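Carbohydrate deacetylase Agd3 (Neosartorya fumigata, PDB 6NWZ) probably removes N-acetyl groups from galactosaminogalactan, the exopolysaccharide of the fungal biofilm, as a metal-binding carbohydrate esterase. Local coordinates at residues A[80-85]-A[125-130]; A[201-206]-A[210-215]; A[372-377]-A[383-388]. One frame throughout, in Å; residues are numbered along the deposited sequence.

In the fold
Contacts 1 and 2 lie within the CBM87 range and touch each other, with centres about 10 Å apart; contact 3 belongs to the deacetylase domain on the opposite side of the chain's centre, its nearest atoms about 38 Å from contact 2. Contact 1 is a small, partly buried meeting of a loop with a short 3-10 segment in which a carboxylate rests against a lysine and a phenylalanine. Contact 2 is a buried antiparallel hairpin, held by backbone bonds and a side-chain amide pair, and its Asn204 and Gln211 also hold Lys126 and Phe127 of contact 1. Contact 3 is buried too, but purely aromatic, joining helix 369-375 to strand 384-387, which leads to a zinc ligand.

Contact 1: residues A[80-85]-A[125-130]; sequences AAEVSY and PKFGAS
Glu82 reaches across to Lys126 and Phe127, and its carboxylate carries nearly all of the contact. Its CG stands beside the backbone N (chi1 -72°) and the chain then runs out extended, which carries the acid group from the turn at 81-83 over to the 3-10 turn at Pro125-Lys126 and the residue after it. There OE2 comes 3.1 Å from Lys126 CE, so the oxygen meets the last methylene of the lysine. The ammonium is set further back: NZ lies 4.4 Å from Glu82 OE2, beyond a salt bridge, and the opposite charges probably attract only through space. The bend at chi3 (-54°) brings CE up to the acid, while chi4 turns NZ away from it.

Phe127 meets Glu82 from the opposite direction. Its CZ is 3.7 Å from Glu82 OE2, and CE2 lies 3.9 Å from Glu82 CD; the carboxylate approaches the ring obliquely, with the two planes 60° apart. No hydrogen bond links the two segments, so the contact rests mainly on packing, perhaps helped by attraction between the separated charges.

Backbone bonding of Ala80 to Ile30 and of Ala81 to Phe119 anchors the first segment. Gln118 of strand 115-119 and Val121 touch both Glu82 and Phe127, and the Phe127 ring continues onto Gln211 and Ala213 of strand 209-214, placing its segment against that sheet.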
# COMPACT_ATOMS: atom_id res chain seq x y z
N ALA A 80 0.32 22.04 11.47
CA ALA A 80 0.96 21.10 12.37
C ALA A 80 1.65 21.86 13.50
O ALA A 80 2.53 22.70 13.24
CB ALA A 80 1.97 20.23 11.62
N ALA A 81 1.25 21.58 14.74
CA ALA A 81 1.89 22.12 15.94
C ALA A 81 1.81 23.65 16.01
O ALA A 81 2.66 24.29 16.61
CB ALA A 81 3.34 21.66 16.05
N GLU A 82 0.78 24.23 15.38
CA GLU A 82 0.57 25.68 15.36
C GLU A 82 1.79 26.45 14.86
O GLU A 82 1.95 27.63 15.19
CB GLU A 82 0.17 26.21 16.74
CG GLU A 82 -1.22 25.84 17.19
CD GLU A 82 -1.47 26.16 18.65
OE1 GLU A 82 -0.83 25.53 19.52
OE2 GLU A 82 -2.30 27.05 18.93
N VAL A 83 2.64 25.81 14.04
CA VAL A 83 3.97 26.29 13.67
C VAL A 83 4.58 27.11 14.80
O VAL A 83 4.94 28.28 14.62
CB VAL A 83 3.94 27.08 12.34
CG1 VAL A 83 3.65 26.13 11.19
CG2 VAL A 83 2.93 28.22 12.34
N SER A 84 4.73 26.48 15.96
CA SER A 84 5.14 27.15 17.18
C SER A 84 6.63 26.97 17.44
O SER A 84 7.17 25.86 17.30
CB SER A 84 4.35 26.63 18.38
OG SER A 84 4.83 27.20 19.58
N TYR A 85 7.29 28.05 17.84
CA TYR A 85 8.69 28.04 18.22
C TYR A 85 8.84 28.65 19.61
O TYR A 85 7.97 29.38 20.09
CB TYR A 85 9.56 28.83 17.24
CG TYR A 85 9.61 28.28 15.83
CD1 TYR A 85 8.62 28.58 14.91
CD2 TYR A 85 10.68 27.50 15.42
CE1 TYR A 85 8.68 28.10 13.61
CE2 TYR A 85 10.75 27.01 14.13
CZ TYR A 85 9.76 27.31 13.23
OH TYR A 85 9.84 26.82 11.95
N PRO A 125 -7.46 27.13 24.91
CA PRO A 125 -8.74 27.78 24.61
C PRO A 125 -9.05 27.86 23.12
O PRO A 125 -10.22 27.83 22.74
CB PRO A 125 -8.57 29.18 25.23
CG PRO A 125 -7.49 29.02 26.24
CD PRO A 125 -6.55 28.01 25.66
N LYS A 126 -8.02 27.96 22.27
CA LYS A 126 -8.24 28.00 20.83
C LYS A 126 -8.84 26.70 20.30
O LYS A 126 -9.34 26.67 19.17
CB LYS A 126 -6.93 28.29 20.11
CG LYS A 126 -6.31 29.63 20.46
CD LYS A 126 -4.80 29.60 20.25
CE LYS A 126 -4.17 28.43 21.01
NZ LYS A 126 -4.60 28.37 22.44
N PHE A 127 -8.80 25.62 21.09
CA PHE A 127 -9.37 24.34 20.69
C PHE A 127 -10.49 23.91 21.62
O PHE A 127 -10.88 22.74 21.63
CB PHE A 127 -8.28 23.28 20.63
CG PHE A 127 -7.09 23.67 19.81
CD1 PHE A 127 -7.22 23.87 18.44
CD2 PHE A 127 -5.85 23.87 20.40
CE1 PHE A 127 -6.13 24.24 17.68
CE2 PHE A 127 -4.76 24.24 19.64
CZ PHE A 127 -4.90 24.43 18.28
N GLY A 128 -11.03 24.85 22.41
CA GLY A 128 -12.19 24.58 23.24
C GLY A 128 -11.96 23.54 24.31
O GLY A 128 -12.92 22.88 24.73
N ALA A 129 -10.73 23.40 24.78
CA ALA A 129 -10.41 22.38 25.78
C ALA A 129 -9.26 22.85 26.64
O ALA A 129 -8.56 23.82 26.33
CB ALA A 129 -10.07 21.04 25.11
N SER A 130 -9.06 22.14 27.75
CA SER A 130 -7.93 22.36 28.64
C SER A 130 -7.28 21.02 28.96
O SER A 130 -7.95 19.98 28.99
CB SER A 130 -8.35 23.04 29.93
OG SER A 130 -9.45 22.36 30.51

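Contact 2: residues A[201-206]-A[210-215]; sequences AVINNF and EQMAFF. With ZN (zinc ion), chain J.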
# COMPACT_ATOMS: atom_id res chain seq x y z
N ALA A 201 -9.35 14.04 20.66
CA ALA A 201 -9.53 14.88 19.49
C ALA A 201 -10.93 15.48 19.54
O ALA A 201 -11.86 14.87 20.08
CB ALA A 201 -9.32 14.10 18.18
N VAL A 202 -11.06 16.69 19.00
CA VAL A 202 -12.30 17.46 19.08
C VAL A 202 -12.63 18.03 17.71
O VAL A 202 -11.80 18.06 16.80
CB VAL A 202 -12.23 18.59 20.12
CG1 VAL A 202 -12.00 18.05 21.51
CG2 VAL A 202 -11.15 19.60 19.75
N ILE A 203 -13.87 18.48 17.57
CA ILE A 203 -14.32 19.31 16.46
C ILE A 203 -14.91 20.59 17.04
O ILE A 203 -15.79 20.53 17.91
CB ILE A 203 -15.35 18.59 15.57
CG1 ILE A 203 -14.71 17.44 14.80
CG2 ILE A 203 -15.95 19.57 14.58
CD1 ILE A 203 -15.67 16.78 13.83
N ASN A 204 -14.43 21.73 16.56
CA ASN A 204 -14.86 23.02 17.07
C ASN A 204 -15.81 23.68 16.07
O ASN A 204 -15.64 23.55 14.86
CB ASN A 204 -13.66 23.94 17.31
CG ASN A 204 -12.66 23.35 18.27
OD1 ASN A 204 -11.50 23.14 17.92
ND2 ASN A 204 -13.09 23.08 19.50
N ASN A 205 -16.80 24.39 16.60
CA ASN A 205 -17.65 25.27 15.81
C ASN A 205 -17.67 26.61 16.53
O ASN A 205 -18.42 26.79 17.49
CB ASN A 205 -19.05 24.69 15.64
CG ASN A 205 -19.89 25.48 14.67
OD1 ASN A 205 -19.95 26.71 14.73
ND2 ASN A 205 -20.55 24.78 13.75
N PHE A 206 -16.83 27.53 16.07
CA PHE A 206 -16.69 28.84 16.70
C PHE A 206 -17.45 29.86 15.86
O PHE A 206 -16.88 30.60 15.06
CB PHE A 206 -15.22 29.21 16.86
CG PHE A 206 -14.48 28.34 17.83
CD1 PHE A 206 -15.03 28.02 19.06
CD2 PHE A 206 -13.22 27.85 17.51
CE1 PHE A 206 -14.34 27.22 19.95
CE2 PHE A 206 -12.52 27.05 18.41
CZ PHE A 206 -13.09 26.74 19.63
N GLU A 210 -15.27 26.12 11.47
CA GLU A 210 -15.20 24.70 11.82
C GLU A 210 -13.75 24.25 11.83
O GLU A 210 -12.99 24.56 10.91
CB GLU A 210 -16.01 23.86 10.83
CG GLU A 210 -17.40 24.39 10.58
CD GLU A 210 -18.24 23.41 9.78
OE1 GLU A 210 -19.24 22.91 10.33
OE2 GLU A 210 -17.90 23.14 8.61
N GLN A 211 -13.39 23.50 12.87
CA GLN A 211 -12.00 23.12 13.09
C GLN A 211 -11.97 21.73 13.71
O GLN A 211 -12.83 21.39 14.54
CB GLN A 211 -11.31 24.13 14.01
CG GLN A 211 -9.86 23.81 14.34
CD GLN A 211 -9.22 24.87 15.22
OE1 GLN A 211 -8.43 25.69 14.76
NE2 GLN A 211 -9.58 24.86 16.50
N MET A 212 -11.00 20.92 13.30
CA MET A 212 -10.75 19.61 13.89
C MET A 212 -9.35 19.62 14.49
O MET A 212 -8.38 19.91 13.78
CB MET A 212 -10.91 18.49 12.86
CG MET A 212 -10.52 17.11 13.37
SD MET A 212 -10.83 15.74 12.23
CE MET A 212 -12.61 15.63 12.28
N ALA A 213 -9.25 19.32 15.78
CA ALA A 213 -8.01 19.43 16.53
C ALA A 213 -7.64 18.09 17.14
O ALA A 213 -8.47 17.45 17.81
CB ALA A 213 -8.11 20.49 17.63
N PHE A 214 -6.39 17.67 16.93
CA PHE A 214 -5.87 16.42 17.47
C PHE A 214 -4.82 16.73 18.54
O PHE A 214 -3.80 17.36 18.24
CB PHE A 214 -5.25 15.56 16.36
CG PHE A 214 -6.26 14.82 15.52
CD1 PHE A 214 -6.86 15.44 14.43
CD2 PHE A 214 -6.60 13.51 15.81
CE1 PHE A 214 -7.78 14.76 13.65
CE2 PHE A 214 -7.52 12.83 15.03
CZ PHE A 214 -8.11 13.45 13.95
N PHE A 215 -5.08 16.29 19.77
CA PHE A 215 -4.16 16.47 20.89
C PHE A 215 -3.11 15.37 20.96
O PHE A 215 -2.77 14.89 22.04
CB PHE A 215 -4.96 16.54 22.19
CG PHE A 215 -6.03 17.59 22.19
CD1 PHE A 215 -5.78 18.87 21.70
CD2 PHE A 215 -7.30 17.30 22.67
CE1 PHE A 215 -6.77 19.84 21.70
CE2 PHE A 215 -8.30 18.27 22.66
CZ PHE A 215 -8.03 19.54 22.18
ZN ZN J . -21.00 23.01 8.72
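Asn204 and Gln211 form a hydrogen-bonded pair in the antiparallel beta hairpin of strands 198-206 and 209-214. Their side chains lie side by side and point the same way, but the amide planes are turned 72° apart. Gln211 is extended, with CG opposite its backbone N (chi1 179°), and this brings NE2 within 2.9 Å of Asn204 OD1; the acceptor lies in the glutamine amide plane, whereas the donor is tilted from the plane of the asparagine carbonyl. Asn204 ND2 turns instead to Thr182 OG1 and Phe127 O.

Val202 and Ala213 share this face, with Val202 CG2 3.8 Å from Ala213 CB. Val202 also crosses Phe215 at about a right angle. Between these strands, Val202 and Ala213 exchange two backbone hydrogen bonds, as do Asn204 and Gln211.

On the other face Ala201 CB sits over the Phe214 ring in a CH-pi contact, 4.1 Å from its centroid. Ile203 CD1 touches Met212 CE at 3.6 Å, with Trp236 of helix 224-237 packed on both residues. Glu210 stands beside Asn205, its carboxylate shared between metal and cation: OE2 makes a salt bridge with Arg115, while OE1 binds the zinc ion at 2.4 Å together with Leu684 O.

Contact 3: residues A[372-377]-A[383-388]; sequences RWWTTP and FGHISH. With ZN (zinc ion), chain L.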
# COMPACT_ATOMS: atom_id res chain seq x y z
N ARG A 372 -0.34 -31.64 -12.56
CA ARG A 372 -1.70 -32.05 -12.88
C ARG A 372 -2.72 -31.35 -11.99
O ARG A 372 -3.84 -31.09 -12.44
CB ARG A 372 -1.84 -33.57 -12.74
CG ARG A 372 -0.91 -34.36 -13.63
CD ARG A 372 -1.36 -35.81 -13.74
NE ARG A 372 -1.61 -36.42 -12.44
CZ ARG A 372 -0.66 -36.94 -11.66
NH1 ARG A 372 0.61 -36.92 -12.06
NH2 ARG A 372 -0.98 -37.48 -10.49
N TRP A 373 -2.35 -31.03 -10.75
CA TRP A 373 -3.24 -30.24 -9.91
C TRP A 373 -3.35 -28.81 -10.42
O TRP A 373 -4.46 -28.28 -10.57
CB TRP A 373 -2.75 -30.25 -8.46
CG TRP A 373 -3.74 -29.64 -7.52
CD1 TRP A 373 -4.75 -30.28 -6.86
CD2 TRP A 373 -3.83 -28.26 -7.15
NE1 TRP A 373 -5.45 -29.39 -6.09
CE2 TRP A 373 -4.91 -28.14 -6.25
CE3 TRP A 373 -3.11 -27.12 -7.48
CZ2 TRP A 373 -5.28 -26.93 -5.68
CZ3 TRP A 373 -3.47 -25.91 -6.92
CH2 TRP A 373 -4.55 -25.82 -6.03
N TRP A 374 -2.22 -28.17 -10.71
CA TRP A 374 -2.25 -26.78 -11.17
C TRP A 374 -2.95 -26.64 -12.51
O TRP A 374 -3.63 -25.64 -12.76
CB TRP A 374 -0.83 -26.20 -11.25
CG TRP A 374 -0.36 -25.61 -9.97
CD1 TRP A 374 0.73 -26.00 -9.24
CD2 TRP A 374 -0.96 -24.53 -9.25
NE1 TRP A 374 0.84 -25.22 -8.11
CE2 TRP A 374 -0.19 -24.32 -8.09
CE3 TRP A 374 -2.09 -23.73 -9.47
CZ2 TRP A 374 -0.49 -23.33 -7.17
CZ3 TRP A 374 -2.39 -22.75 -8.54
CH2 TRP A 374 -1.60 -22.56 -7.41
N THR A 375 -2.79 -27.63 -13.39
CA THR A 375 -3.39 -27.56 -14.71
C THR A 375 -4.89 -27.86 -14.70
O THR A 375 -5.56 -27.59 -15.70
CB THR A 375 -2.68 -28.52 -15.68
OG1 THR A 375 -2.71 -29.85 -15.14
CG2 THR A 375 -1.24 -28.08 -15.87
N THR A 376 -5.42 -28.40 -13.61
CA THR A 376 -6.86 -28.60 -13.49
C THR A 376 -7.56 -27.24 -13.48
O THR A 376 -7.23 -26.39 -12.64
CB THR A 376 -7.20 -29.37 -12.21
OG1 THR A 376 -6.49 -30.61 -12.21
CG2 THR A 376 -8.69 -29.65 -12.14
N PRO A 377 -8.51 -27.00 -14.39
CA PRO A 377 -9.04 -25.63 -14.53
C PRO A 377 -9.61 -25.06 -13.24
O PRO A 377 -9.39 -23.88 -12.94
CB PRO A 377 -10.10 -25.79 -15.62
CG PRO A 377 -9.64 -26.96 -16.41
CD PRO A 377 -9.03 -27.90 -15.42
N PHE A 383 -6.46 -19.06 -8.76
CA PHE A 383 -5.24 -18.38 -8.37
C PHE A 383 -4.77 -17.46 -9.49
O PHE A 383 -5.18 -17.59 -10.64
CB PHE A 383 -4.13 -19.38 -8.01
CG PHE A 383 -4.42 -20.22 -6.80
CD1 PHE A 383 -5.34 -21.26 -6.87
CD2 PHE A 383 -3.77 -19.99 -5.60
CE1 PHE A 383 -5.60 -22.04 -5.76
CE2 PHE A 383 -4.03 -20.77 -4.49
CZ PHE A 383 -4.95 -21.79 -4.57
N GLY A 384 -3.88 -16.52 -9.13
CA GLY A 384 -3.16 -15.76 -10.12
C GLY A 384 -1.88 -16.45 -10.56
O GLY A 384 -1.31 -17.27 -9.83
N HIS A 385 -1.41 -16.12 -11.76
CA HIS A 385 -0.26 -16.80 -12.32
C HIS A 385 0.65 -15.80 -13.03
O HIS A 385 0.18 -14.91 -13.75
CB HIS A 385 -0.70 -17.90 -13.29
CG HIS A 385 -1.67 -18.86 -12.68
ND1 HIS A 385 -1.27 -19.99 -11.99
CD2 HIS A 385 -3.02 -18.84 -12.62
CE1 HIS A 385 -2.34 -20.63 -11.55
NE2 HIS A 385 -3.41 -19.95 -11.91
N ILE A 386 1.96 -15.95 -12.81
CA ILE A 386 2.96 -15.10 -13.43
C ILE A 386 4.26 -15.89 -13.51
O ILE A 386 4.47 -16.84 -12.75
CB ILE A 386 3.13 -13.77 -12.65
CG1 ILE A 386 3.93 -12.75 -13.47
CG2 ILE A 386 3.76 -14.05 -11.29
CD1 ILE A 386 4.31 -11.52 -12.69
N SER A 387 5.13 -15.50 -14.43
CA SER A 387 6.40 -16.20 -14.64
C SER A 387 7.44 -15.77 -13.61
O SER A 387 7.56 -14.59 -13.28
CB SER A 387 6.94 -15.95 -16.04
OG SER A 387 8.23 -16.53 -16.20
N HIS A 388 8.21 -16.75 -13.13
CA HIS A 388 9.32 -16.52 -12.21
C HIS A 388 10.63 -17.03 -12.81
O HIS A 388 11.54 -17.45 -12.08
CB HIS A 388 9.03 -17.19 -10.86
CG HIS A 388 9.90 -16.70 -9.74
ND1 HIS A 388 10.13 -15.36 -9.50
CD2 HIS A 388 10.57 -17.38 -8.78
CE1 HIS A 388 10.92 -15.24 -8.45
NE2 HIS A 388 11.20 -16.45 -7.99
ZN ZN L . 12.52 -17.13 -6.33
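The six-membered ring of Trp374 presents its edge to one face of Phe383. This is a T-shaped pair, with centroids 5.0 Å apart and planes at 82°; CZ3 and CH2 do the touching, and CZ3 comes 3.7 Å from Phe383 CG. One face of the Trp374 indole carries CZ3 of Trp373, offset toward the rim. Trp373 reaches Phe383 as well, its CH2 lying 3.9 Å from Phe383 CE1, with that carbon at the edge of the indole and near its plane.

His385 completes the cluster. Its CE1 is 3.7 Å from Trp374 CZ3, while the two rings stand at 86° in an oblique arrangement. With CG beside the backbone N (chi1 -53°), the imidazole leans toward the helix, and its nitrogens are held from outside: NE2 by Arg380 O and ND1 by His304 NE2. Trp373 NE1 is likewise engaged, by Asn279 OD1 of helix 275-289.

The buried aromatic cluster packs helix 369-375 against Phe383 and His385, the latter in strand 384-387, which pairs in parallel with strands 300-304 and 424-426. That strand leads to His388, whose NE2 binds a zinc ion at 2.2 Å; Asp256 and His392 complete the site, an Asp-His-His arrangement like that of CE4-type polysaccharide deacetylases.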